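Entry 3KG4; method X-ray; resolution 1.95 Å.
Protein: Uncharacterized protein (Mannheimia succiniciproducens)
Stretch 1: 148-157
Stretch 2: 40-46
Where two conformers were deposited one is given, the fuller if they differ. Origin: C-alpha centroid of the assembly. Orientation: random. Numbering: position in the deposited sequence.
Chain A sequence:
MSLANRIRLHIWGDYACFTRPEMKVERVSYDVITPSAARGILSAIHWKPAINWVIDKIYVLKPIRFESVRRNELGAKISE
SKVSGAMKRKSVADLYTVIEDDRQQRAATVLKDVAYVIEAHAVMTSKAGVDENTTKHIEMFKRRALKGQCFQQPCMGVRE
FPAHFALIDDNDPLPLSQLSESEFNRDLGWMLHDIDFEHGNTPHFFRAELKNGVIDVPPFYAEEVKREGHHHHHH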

# COMPACT_ATOMS: atom_id res chain seq x y z
N GLY A 148 -13.58 -10.87 -1.17
CA GLY A 148 -12.23 -11.41 -1.21
C GLY A 148 -11.80 -11.65 -2.64
O GLY A 148 -10.93 -12.49 -2.89
N GLN A 149 -12.39 -10.92 -3.58
CA GLN A 149 -12.14 -11.13 -5.00
C GLN A 149 -11.11 -10.15 -5.49
O GLN A 149 -10.96 -9.06 -4.92
CB GLN A 149 -13.42 -10.93 -5.82
N CYS A 150 -10.42 -10.52 -6.55
CA CYS A 150 -9.39 -9.65 -7.11
C CYS A 150 -9.20 -10.07 -8.52
O CYS A 150 -9.39 -11.23 -8.84
CB CYS A 150 -8.05 -9.79 -6.37
SG CYS A 150 -7.47 -11.51 -6.14
N PHE A 151 -8.81 -9.13 -9.35
CA PHE A 151 -8.55 -9.41 -10.74
C PHE A 151 -7.27 -10.26 -10.89
O PHE A 151 -7.33 -11.37 -11.42
CB PHE A 151 -8.48 -8.10 -11.51
CG PHE A 151 -8.24 -8.29 -12.97
CD1 PHE A 151 -9.08 -9.11 -13.72
CD2 PHE A 151 -7.16 -7.67 -13.58
CE1 PHE A 151 -8.86 -9.31 -15.08
CE2 PHE A 151 -6.93 -7.86 -14.94
CZ PHE A 151 -7.78 -8.69 -15.69
N GLN A 152 -6.14 -9.73 -10.41
CA GLN A 152 -4.87 -10.50 -10.26
C GLN A 152 -4.53 -10.51 -8.77
O GLN A 152 -4.89 -9.57 -8.06
CB GLN A 152 -3.71 -9.92 -11.10
CG GLN A 152 -3.93 -8.50 -11.67
CD GLN A 152 -2.64 -7.74 -11.96
OE1 GLN A 152 -1.56 -8.32 -12.08
NE2 GLN A 152 -2.76 -6.42 -12.09
N GLN A 153 -3.89 -11.57 -8.29
CA GLN A 153 -3.56 -11.69 -6.86
C GLN A 153 -2.65 -10.51 -6.44
O GLN A 153 -1.63 -10.27 -7.06
CB GLN A 153 -2.89 -13.05 -6.54
CG GLN A 153 -2.35 -13.20 -5.08
CD GLN A 153 -3.44 -13.39 -4.01
OE1 GLN A 153 -4.07 -14.44 -3.95
NE2 GLN A 153 -3.62 -12.40 -3.13
N PRO A 154 -3.07 -9.74 -5.43
CA PRO A 154 -2.12 -8.74 -4.89
C PRO A 154 -0.97 -9.39 -4.09
O PRO A 154 -1.11 -10.45 -3.50
CB PRO A 154 -3.00 -7.85 -4.02
CG PRO A 154 -4.15 -8.67 -3.63
CD PRO A 154 -4.38 -9.66 -4.76
N CYS A 155 0.17 -8.70 -4.09
CA CYS A 155 1.36 -9.21 -3.45
C CYS A 155 2.00 -8.11 -2.63
O CYS A 155 1.76 -6.93 -2.86
CB CYS A 155 2.35 -9.77 -4.47
SG CYS A 155 3.21 -8.58 -5.47
N MET A 156 2.78 -8.53 -1.65
CA MET A 156 3.45 -7.65 -0.75
C MET A 156 4.86 -7.37 -1.28
O MET A 156 5.82 -7.80 -0.70
CB MET A 156 3.51 -8.30 0.61
CG MET A 156 2.16 -8.37 1.26
SD MET A 156 1.65 -6.72 1.86
CE MET A 156 0.82 -7.28 3.25
N GLY A 157 4.93 -6.66 -2.40
CA GLY A 157 6.17 -6.15 -2.94
C GLY A 157 6.86 -7.04 -3.95
O GLY A 157 7.49 -6.53 -4.87
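Stretch 2 (40-46) GILSAIH

Stretch 2 is the last turn and a half of a helix that begins earlier in the chain, helical from Gly40 through Ile45, with His46 the first residue to leave helical angles. Stretch 1 is irregular but mostly extended, and it runs antiparallel to the helix: Cys150 lies beside Ile45 (CA to CA 4.3 Å), Gln152 beside Ala44 (CA to CA 5.2 Å) and Pro154 beside Ile41 (CA to CA 5.0 Å).

The contact is anchored at the helix end, where the carbonyl of Ala44 accepts two hydrogen bonds, from Phe151 N to Ala44 O at 2.9 Å and from Gln152 N to Ala44 O at 3.3 Å. Phe151, at phi/psi -70/-59, interrupts the extended run and lets successive amides converge on one oxygen. Its CA-to-CB bond points toward the helix, but chi1 in the t well leads the ring away.

Beyond this polar anchor the packing is mostly apolar, with one contact against a backbone carbonyl. Pro154 points toward the helix, its CB 3.9 Å from Ile41 CG2 and 4.2 Å from Ala44 CB. Ile41 starts out sideways, yet its m,t rotamer extends the chain toward stretch 1, bringing CG1 to 3.4 Å from Cys155 O and CD1 to 4.3 Å from Met156 SD. Met156 itself starts away from the helix; its m,m turn at chi1 and chi2 accompanies that sulfur contact. Ile45 is also m,t, and its CG1 lies 4.3 Å from CB of Cys150, whose chi1 is p.

Gln153 points away, its NE2 donating to Pro154 O at 3.2 Å, while Leu42 faces away on the helix. The rule is compact: one carbonyl takes two successive amides, and alanine, proline and isoleucine pack alongside.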

# COMPACT_ATOMS: atom_id res chain seq x y z
N GLY A 40 -0.31 -0.63 -6.33
CA GLY A 40 -0.34 -1.91 -7.06
C GLY A 40 -1.40 -2.85 -6.50
O GLY A 40 -2.11 -3.53 -7.24
N ILE A 41 -1.49 -2.89 -5.18
CA ILE A 41 -2.39 -3.78 -4.51
C ILE A 41 -3.83 -3.34 -4.80
O ILE A 41 -4.67 -4.18 -5.12
CB ILE A 41 -2.10 -3.85 -3.00
CG1 ILE A 41 -0.84 -4.68 -2.71
CG2 ILE A 41 -3.34 -4.41 -2.21
CD1 ILE A 41 -0.43 -4.66 -1.24
N LEU A 42 -4.10 -2.02 -4.73
CA LEU A 42 -5.43 -1.50 -5.03
C LEU A 42 -5.84 -1.77 -6.50
O LEU A 42 -6.95 -2.19 -6.74
CB LEU A 42 -5.53 -0.01 -4.75
CG LEU A 42 -5.26 0.46 -3.29
CD1 LEU A 42 -5.49 1.99 -3.19
CD2 LEU A 42 -6.12 -0.25 -2.29
N SER A 43 -4.92 -1.52 -7.43
CA SER A 43 -5.12 -1.72 -8.85
C SER A 43 -5.38 -3.19 -9.23
O SER A 43 -6.13 -3.43 -10.18
CB SER A 43 -3.92 -1.18 -9.61
OG SER A 43 -3.73 0.17 -9.31
N ALA A 44 -4.81 -4.13 -8.49
CA ALA A 44 -5.02 -5.57 -8.66
C ALA A 44 -6.47 -5.98 -8.35
O ALA A 44 -7.02 -6.91 -8.98
CB ALA A 44 -4.08 -6.36 -7.78
N ILE A 45 -7.07 -5.29 -7.38
CA ILE A 45 -8.50 -5.44 -7.08
C ILE A 45 -9.38 -4.71 -8.11
O ILE A 45 -10.29 -5.29 -8.68
CB ILE A 45 -8.81 -5.00 -5.63
CG1 ILE A 45 -8.05 -5.90 -4.63
CG2 ILE A 45 -10.32 -5.06 -5.37
CD1 ILE A 45 -8.01 -5.40 -3.17
N HIS A 46 -9.11 -3.46 -8.41
CA HIS A 46 -9.88 -2.78 -9.44
C HIS A 46 -9.08 -1.68 -10.03
O HIS A 46 -8.55 -0.81 -9.33
CB HIS A 46 -11.21 -2.21 -8.93
CG HIS A 46 -11.95 -1.42 -9.96
ND1 HIS A 46 -12.46 -1.98 -11.11
CD2 HIS A 46 -12.24 -0.09 -10.03
CE1 HIS A 46 -13.05 -1.04 -11.84
NE2 HIS A 46 -12.91 0.11 -11.21